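Local coordinates for protein ancestral D-type dye decolorizing peroxidase (Geotrichum candidum, PDB 7ANV) that probably uses its bound haem to reduce hydrogen peroxide while oxidising dyes and other bulky substrates, as in other dye-decolorizing peroxidases, at residues P269-P273 and T449-N453; A443-S447 and E457-P461; Q334-A340 and M446-D450. All coordinates share one frame. Numbering follows the deposited sequence.

In the fold
The excursion from Ala443 to Pro461 meets the protein on several fronts. Interaction 2, partly buried, closes it on itself as a two-stranded antiparallel hairpin held by backbone hydrogen bonds, with the Arg444 side chain about 10 Å from the haem. Interaction 1 uses the connection between the strands, interaction 3 its start and strand residue Met446; they share Thr449 and Asp450, while interactions 2 and 3 share Met446 and Ser447. Interaction 3 is buried: Met446 packs on Pro338 and Ala340, Gly448 fits against Gln334, and one water joins the two loops. Interaction 1, farthest from the centre of the chain, is partly exposed and joins its loops through waters and apolar edges. Helix 279-291 borders all three.

Interaction 1 (P269-P273 and T449-N453); sequences PIKLP and TDPNN
Two loops can run side by side without a direct hydrogen bond; here the CA 270-273 and 449-452 directions lie 6° apart, with Ile270 beside Asp450 (CA to CA 6.2 Å) and Leu272 beside Asn452 (6.8 Å). In extended 269-273, Ile270 (chi1 m, chi2 t) points toward its partner, CD1 3.3 Å from Thr449 O. The CA-to-CB bond of Lys271 points away, but water links its backbone to both carboxylate oxygens of Asp450 (chi1 t): one bridges Lys271 O (2.7 Å) and OD1 (2.8 Å), another accepts from Lys271 N (2.8 Å) and donates weakly to OD2 (3.3 Å). Leu272 (m, t) sets CD2 3.7 Å from Pro451 CG; Pro273 CD lies 3.3 Å from Asn452 OD1. Asn453 N to Asp450 O (3.0 Å) closes a type I turn; Asp450 OD1 accepts from Asn452 N (3.0 Å), an Asx turn, and OD2 from Asn453 ND2 (3.0 Å). Segment 269-273 lies in the loop between helices 258-267 and 279-291; Ile270 and Thr449 pack on Leu286 of the latter.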
loop_
_atom_site.group_PDB
_atom_site.type_symbol
_atom_site.label_atom_id
_atom_site.label_comp_id
_atom_site.label_asym_id
_atom_site.label_seq_id
_atom_site.Cartn_x
_atom_site.Cartn_y
_atom_site.Cartn_z
ATOM N N PRO A 269 -20.082 -5.124 19.375
ATOM C CA PRO A 269 -19.087 -5.078 20.458
ATOM C C PRO A 269 -18.792 -6.494 20.978
ATOM O O PRO A 269 -19.730 -7.311 21.158
ATOM C CB PRO A 269 -19.794 -4.247 21.541
ATOM C CG PRO A 269 -21.273 -4.518 21.279
ATOM C CD PRO A 269 -21.370 -4.510 19.759
ATOM N N ILE A 270 -17.524 -6.762 21.232
ATOM C CA ILE A 270 -17.079 -7.990 21.935
ATOM C C ILE A 270 -17.517 -7.884 23.399
ATOM O O ILE A 270 -17.267 -6.843 24.039
ATOM C CB ILE A 270 -15.566 -8.201 21.778
ATOM C CG1 ILE A 270 -15.217 -8.431 20.320
ATOM C CG2 ILE A 270 -15.092 -9.355 22.649
ATOM C CD1 ILE A 270 -13.773 -8.167 19.994
ATOM N N LYS A 271 -18.183 -8.921 23.872
ATOM C CA LYS A 271 -18.460 -9.139 25.312
ATOM C C LYS A 271 -17.598 -10.285 25.831
ATOM O O LYS A 271 -17.800 -11.437 25.433
ATOM C CB LYS A 271 -19.940 -9.440 25.533
ATOM C CG LYS A 271 -20.855 -8.386 24.944
ATOM C CD LYS A 271 -22.313 -8.795 24.827
ATOM C CE LYS A 271 -22.959 -8.054 23.672
ATOM N NZ LYS A 271 -24.423 -8.291 23.615
ATOM N N LEU A 272 -16.636 -9.953 26.669
ATOM C CA LEU A 272 -15.717 -10.919 27.301
ATOM C C LEU A 272 -16.415 -11.509 28.507
ATOM O O LEU A 272 -17.358 -10.910 29.028
ATOM C CB LEU A 272 -14.440 -10.206 27.715
ATOM C CG LEU A 272 -13.615 -9.554 26.614
ATOM C CD1 LEU A 272 -12.397 -8.915 27.232
ATOM C CD2 LEU A 272 -13.212 -10.557 25.564
ATOM N N PRO A 273 -16.017 -12.723 28.955
ATOM C CA PRO A 273 -16.570 -13.292 30.168
ATOM C C PRO A 273 -16.534 -12.286 31.329
ATOM O O PRO A 273 -15.550 -11.602 31.541
ATOM C CB PRO A 273 -15.663 -14.496 30.457
ATOM C CG PRO A 273 -15.143 -14.884 29.087
ATOM C CD PRO A 273 -14.964 -13.561 28.356
ATOM N N THR A 449 -12.639 -13.350 16.221
ATOM C CA THR A 449 -12.652 -11.971 16.758
ATOM C C THR A 449 -13.003 -11.992 18.244
ATOM O O THR A 449 -12.551 -11.084 18.941
ATOM C CB THR A 449 -13.570 -11.039 15.960
ATOM O OG1 THR A 449 -14.906 -11.512 16.064
ATOM C CG2 THR A 449 -13.144 -10.975 14.526
ATOM N N ASP A 450 -13.792 -12.954 18.696
ATOM C CA ASP A 450 -14.087 -13.085 20.151
ATOM C C ASP A 450 -13.021 -13.989 20.759
ATOM O O ASP A 450 -13.017 -15.177 20.482
ATOM C CB ASP A 450 -15.492 -13.627 20.356
ATOM C CG ASP A 450 -15.841 -13.812 21.813
ATOM O OD1 ASP A 450 -14.926 -13.763 22.675
ATOM O OD2 ASP A 450 -17.023 -14.030 22.068
ATOM N N PRO A 451 -12.082 -13.485 21.577
ATOM C CA PRO A 451 -10.950 -14.310 22.006
ATOM C C PRO A 451 -11.381 -15.476 22.891
ATOM O O PRO A 451 -10.623 -16.431 23.017
ATOM C CB PRO A 451 -10.032 -13.316 22.732
ATOM C CG PRO A 451 -10.967 -12.259 23.220
ATOM C CD PRO A 451 -12.031 -12.132 22.134
ATOM N N ASN A 452 -12.552 -15.381 23.526
ATOM C CA ASN A 452 -13.017 -16.473 24.429
ATOM C C ASN A 452 -13.999 -17.373 23.690
ATOM O O ASN A 452 -14.450 -18.381 24.332
ATOM C CB ASN A 452 -13.574 -15.928 25.742
ATOM C CG ASN A 452 -12.513 -15.146 26.485
ATOM O OD1 ASN A 452 -12.397 -13.936 26.320
ATOM N ND2 ASN A 452 -11.682 -15.852 27.252
ATOM N N ASN A 453 -14.308 -17.079 22.412
ATOM C CA ASN A 453 -15.201 -17.951 21.596
ATOM C C ASN A 453 -14.727 -17.893 20.156
ATOM O O ASN A 453 -15.430 -17.381 19.325
ATOM C CB ASN A 453 -16.676 -17.573 21.666
ATOM C CG ASN A 453 -17.234 -17.685 23.066
ATOM O OD1 ASN A 453 -17.477 -18.790 23.554
ATOM N ND2 ASN A 453 -17.441 -16.550 23.711
HETATM O O HOH W 1 -16.226 -13.622 25.129
HETATM O O HOH W 2 -18.685 -11.166 22.233
#

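Interaction 2 (A443-S447 and E457-P461); sequences ARTMS and ELSLP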
loop_
_atom_site.group_PDB
_atom_site.type_symbol
_atom_site.label_atom_id
_atom_site.label_comp_id
_atom_site.label_asym_id
_atom_site.label_seq_id
_atom_site.Cartn_x
_atom_site.Cartn_y
_atom_site.Cartn_z
ATOM N N ALA A 443 -20.218 -12.766 0.019
ATOM C CA ALA A 443 -20.470 -13.092 1.432
ATOM C C ALA A 443 -19.096 -13.371 2.047
ATOM O O ALA A 443 -18.346 -14.160 1.512
ATOM C CB ALA A 443 -21.361 -14.281 1.536
ATOM N N ARG A 444 -18.771 -12.641 3.088
ATOM C CA ARG A 444 -17.454 -12.760 3.752
ATOM C C ARG A 444 -17.732 -13.012 5.227
ATOM O O ARG A 444 -18.645 -12.402 5.782
ATOM C CB ARG A 444 -16.580 -11.514 3.521
ATOM C CG ARG A 444 -16.216 -11.214 2.074
ATOM C CD ARG A 444 -15.405 -9.919 1.967
ATOM N NE ARG A 444 -15.921 -8.731 2.697
ATOM C CZ ARG A 444 -15.190 -7.838 3.373
ATOM N NH1 ARG A 444 -13.881 -7.892 3.409
ATOM N NH2 ARG A 444 -15.764 -6.808 3.992
ATOM N N THR A 445 -16.977 -13.909 5.819
ATOM C CA THR A 445 -17.035 -14.189 7.265
ATOM C C THR A 445 -15.629 -14.027 7.827
ATOM O O THR A 445 -14.629 -14.085 7.073
ATOM C CB THR A 445 -17.576 -15.600 7.544
ATOM O OG1 THR A 445 -16.603 -16.525 7.059
ATOM C CG2 THR A 445 -18.917 -15.835 6.881
ATOM N N MET A 446 -15.553 -13.890 9.132
ATOM C CA MET A 446 -14.247 -13.865 9.830
ATOM C C MET A 446 -14.428 -14.543 11.171
ATOM O O MET A 446 -15.365 -14.173 11.862
ATOM C CB MET A 446 -13.760 -12.419 9.972
ATOM C CG MET A 446 -12.506 -12.292 10.722
ATOM S SD MET A 446 -12.205 -10.498 11.020
ATOM C CE MET A 446 -10.587 -10.659 11.759
ATOM N N SER A 447 -13.566 -15.499 11.484
ATOM C CA SER A 447 -13.555 -16.192 12.781
ATOM C C SER A 447 -12.561 -15.487 13.701
ATOM O O SER A 447 -11.823 -14.644 13.243
ATOM C CB SER A 447 -13.286 -17.670 12.636
ATOM O OG SER A 447 -11.891 -17.964 12.504
ATOM N N GLU A 457 -18.278 -17.153 14.152
ATOM C CA GLU A 457 -18.092 -16.428 12.876
ATOM C C GLU A 457 -18.740 -15.057 13.012
ATOM O O GLU A 457 -19.857 -14.936 13.559
ATOM C CB GLU A 457 -18.795 -17.124 11.711
ATOM C CG GLU A 457 -18.237 -18.483 11.327
ATOM C CD GLU A 457 -16.853 -18.419 10.743
ATOM O OE1 GLU A 457 -16.453 -17.309 10.373
ATOM O OE2 GLU A 457 -16.156 -19.456 10.698
ATOM N N LEU A 458 -18.072 -14.053 12.517
ATOM C CA LEU A 458 -18.650 -12.717 12.373
ATOM C C LEU A 458 -18.928 -12.540 10.878
ATOM O O LEU A 458 -18.053 -12.789 10.051
ATOM C CB LEU A 458 -17.613 -11.772 12.977
ATOM C CG LEU A 458 -18.013 -10.315 13.072
ATOM C CD1 LEU A 458 -19.137 -10.121 14.067
ATOM C CD2 LEU A 458 -16.788 -9.489 13.433
ATOM N N SER A 459 -20.179 -12.339 10.522
ATOM C CA SER A 459 -20.572 -12.080 9.125
ATOM C C SER A 459 -20.193 -10.637 8.786
ATOM O O SER A 459 -20.652 -9.754 9.503
ATOM C CB SER A 459 -22.043 -12.325 8.980
ATOM O OG SER A 459 -22.424 -12.125 7.649
ATOM N N LEU A 460 -19.374 -10.395 7.764
ATOM C CA LEU A 460 -19.043 -8.999 7.382
ATOM C C LEU A 460 -20.210 -8.489 6.550
ATOM O O LEU A 460 -20.985 -9.297 6.037
ATOM C CB LEU A 460 -17.694 -8.972 6.661
ATOM C CG LEU A 460 -16.559 -9.544 7.508
ATOM C CD1 LEU A 460 -15.280 -9.770 6.722
ATOM C CD2 LEU A 460 -16.315 -8.670 8.728
ATOM N N PRO A 461 -20.464 -7.166 6.521
ATOM C CA PRO A 461 -21.550 -6.629 5.703
ATOM C C PRO A 461 -21.363 -6.980 4.222
ATOM O O PRO A 461 -20.266 -7.059 3.787
ATOM C CB PRO A 461 -21.448 -5.111 5.874
ATOM C CG PRO A 461 -20.677 -4.922 7.176
ATOM C CD PRO A 461 -19.762 -6.129 7.285
HETATM O O HOH W 3 -18.050 -5.543 4.511
HETATM O O HOH W 4 -14.439 -17.572 8.920
#
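Backbone hydrogen bonds define this contact. Met446 and Leu458 form an antiparallel hydrogen-bonded pair, Met446 N to Leu458 O at 2.9 Å and Leu458 N to Met446 O at 2.8 Å, and Leu460 N extends the pattern to Arg444 O (2.9 Å). Between them Thr445 and Ser459 make a non-hydrogen-bonded pair, their CA atoms 4.5 Å apart, and Thr445 CA gives a CA-H...O contact to Leu458 O (3.3 Å). Side-chain packing centres on Leu460: its CD1 lies over one face of the Arg444 guanidinium, 3.9 Å from Arg444 CZ, and makes an apolar contact with Met446 CB at 4.5 Å. Phe264 of helix 258-267 covers Leu458 and Leu460. Water links both ends, one molecule joining Arg444 NH2 (2.7 Å) to Pro461 O (2.8 Å), another Thr445 OG1 (3.0 Å) to Glu457 OE1 (2.5 Å). The result is a short antiparallel beta hairpin with a long connection, separate from the two four-stranded sheets, that places the Arg444 side chain about 10 Å from the haem.

Interaction 3 (Q334-A340 and M446-D450); sequences QTRCPFA and MSGTD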
loop_
_atom_site.group_PDB
_atom_site.type_symbol
_atom_site.label_atom_id
_atom_site.label_comp_id
_atom_site.label_asym_id
_atom_site.label_seq_id
_atom_site.Cartn_x
_atom_site.Cartn_y
_atom_site.Cartn_z
ATOM N N GLN A 334 -5.907 -17.914 18.431
ATOM C CA GLN A 334 -6.322 -16.533 18.034
ATOM C C GLN A 334 -6.599 -15.696 19.288
ATOM O O GLN A 334 -7.183 -14.605 19.164
ATOM C CB GLN A 334 -7.539 -16.606 17.117
ATOM C CG GLN A 334 -7.260 -17.372 15.837
ATOM C CD GLN A 334 -8.396 -17.232 14.859
ATOM O OE1 GLN A 334 -8.502 -16.236 14.147
ATOM N NE2 GLN A 334 -9.292 -18.215 14.841
ATOM N N THR A 335 -6.098 -16.103 20.458
ATOM C CA THR A 335 -6.356 -15.363 21.714
ATOM C C THR A 335 -5.901 -13.907 21.576
ATOM O O THR A 335 -6.642 -12.986 21.998
ATOM C CB THR A 335 -5.652 -16.039 22.889
ATOM O OG1 THR A 335 -6.247 -17.331 23.048
ATOM C CG2 THR A 335 -5.712 -15.225 24.164
ATOM N N ARG A 336 -4.708 -13.668 21.020
ATOM C CA ARG A 336 -4.114 -12.304 21.022
ATOM C C ARG A 336 -4.399 -11.585 19.710
ATOM O O ARG A 336 -4.617 -10.379 19.742
ATOM C CB ARG A 336 -2.609 -12.369 21.282
ATOM C CG ARG A 336 -2.273 -13.159 22.537
ATOM C CD ARG A 336 -0.775 -13.288 22.756
ATOM N NE ARG A 336 -0.211 -12.017 23.155
ATOM C CZ ARG A 336 -0.142 -11.596 24.422
ATOM N NH1 ARG A 336 -0.702 -12.262 25.419
ATOM N NH2 ARG A 336 0.439 -10.447 24.694
ATOM N N CYS A 337 -4.382 -12.294 18.583
ATOM C CA CYS A 337 -4.645 -11.682 17.261
ATOM C C CYS A 337 -5.352 -12.694 16.387
ATOM O O CYS A 337 -4.848 -13.795 16.153
ATOM C CB CYS A 337 -3.333 -11.292 16.611
ATOM S SG CYS A 337 -3.521 -10.373 15.074
ATOM N N PRO A 338 -6.522 -12.342 15.837
ATOM C CA PRO A 338 -7.176 -13.239 14.886
ATOM C C PRO A 338 -6.246 -13.509 13.694
ATOM O O PRO A 338 -5.507 -12.625 13.272
ATOM C CB PRO A 338 -8.428 -12.477 14.473
ATOM C CG PRO A 338 -8.653 -11.539 15.636
ATOM C CD PRO A 338 -7.285 -11.111 16.097
ATOM N N PHE A 339 -6.313 -14.701 13.113
ATOM C CA PHE A 339 -5.560 -15.005 11.870
ATOM C C PHE A 339 -5.879 -13.981 10.782
ATOM O O PHE A 339 -4.982 -13.534 10.030
ATOM C CB PHE A 339 -5.887 -16.392 11.324
ATOM C CG PHE A 339 -5.256 -17.527 12.081
ATOM C CD1 PHE A 339 -3.870 -17.667 12.106
ATOM C CD2 PHE A 339 -6.027 -18.420 12.799
ATOM C CE1 PHE A 339 -3.287 -18.727 12.774
ATOM C CE2 PHE A 339 -5.428 -19.470 13.483
ATOM C CZ PHE A 339 -4.070 -19.594 13.489
ATOM N N ALA A 340 -7.152 -13.604 10.659
ATOM C CA ALA A 340 -7.618 -12.797 9.525
ATOM C C ALA A 340 -7.435 -11.297 9.814
ATOM O O ALA A 340 -7.856 -10.500 8.957
ATOM C CB ALA A 340 -9.038 -13.170 9.170
ATOM N N MET A 446 -15.553 -13.890 9.132
ATOM C CA MET A 446 -14.247 -13.865 9.830
ATOM C C MET A 446 -14.428 -14.543 11.171
ATOM O O MET A 446 -15.365 -14.173 11.862
ATOM C CB MET A 446 -13.760 -12.419 9.972
ATOM C CG MET A 446 -12.506 -12.292 10.722
ATOM S SD MET A 446 -12.205 -10.498 11.020
ATOM C CE MET A 446 -10.587 -10.659 11.759
ATOM N N SER A 447 -13.566 -15.499 11.484
ATOM C CA SER A 447 -13.555 -16.192 12.781
ATOM C C SER A 447 -12.561 -15.487 13.701
ATOM O O SER A 447 -11.823 -14.644 13.243
ATOM C CB SER A 447 -13.286 -17.670 12.636
ATOM O OG SER A 447 -11.891 -17.964 12.504
ATOM N N GLY A 448 -12.574 -15.874 14.964
ATOM C CA GLY A 448 -11.511 -15.544 15.909
ATOM C C GLY A 448 -11.637 -14.190 16.542
ATOM O O GLY A 448 -10.772 -13.910 17.334
ATOM N N THR A 449 -12.639 -13.350 16.221
ATOM C CA THR A 449 -12.652 -11.971 16.758
ATOM C C THR A 449 -13.003 -11.992 18.244
ATOM O O THR A 449 -12.551 -11.084 18.941
ATOM C CB THR A 449 -13.570 -11.039 15.960
ATOM O OG1 THR A 449 -14.906 -11.512 16.064
ATOM C CG2 THR A 449 -13.144 -10.975 14.526
ATOM N N ASP A 450 -13.792 -12.954 18.696
ATOM C CA ASP A 450 -14.087 -13.085 20.151
ATOM C C ASP A 450 -13.021 -13.989 20.759
ATOM O O ASP A 450 -13.017 -15.177 20.482
ATOM C CB ASP A 450 -15.492 -13.627 20.356
ATOM C CG ASP A 450 -15.841 -13.812 21.813
ATOM O OD1 ASP A 450 -14.926 -13.763 22.675
ATOM O OD2 ASP A 450 -17.023 -14.030 22.068
HETATM O O HOH W 5 -9.296 -15.254 11.750
#
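Two buried loops can meet without a direct hydrogen bond, as the passage from Met446 to Thr449 does against 334-340. Met446, in the strand, has a fully extended side chain (t, t, t), which carries CE to 3.9 Å from Pro338 CB and 3.8 Å from Ala340 C, while CG packs against Ala340 CB at 3.9 Å; the side chain thus touches Pro338 and Ala340. Ser447 offers its carbonyl to a water: the molecule contacts Ser447 O (3.0 Å) and Gln334 OE1 (2.7 Å) and accepts from Ala340 N (2.9 Å). The Ser447 hydroxyl turns elsewhere, to Thr427 O. Gly448 comes closest along the backbone, its CA 5.0 Å from that of Pro338 and 3.6 Å from Gln334 OE1. A CB here would clash with that oxygen, and the positive phi of 83° likewise favours glycine. The same OE1 accepts from Phe339 N (2.9 Å), a bond within the segment that links Gln334 to Phe339. Gly448 O then sits 3.6 Å from Pro338 CG, and Thr449 CA lies 4.2 Å from the same CG. Arg289 of helix 279-291 ties both loops together by hydrogen bonds to the backbone oxygens of Gln334, Thr335, Gly448 and Thr449, while Ala340 leads into helix 342-346 and packs on its Lys345.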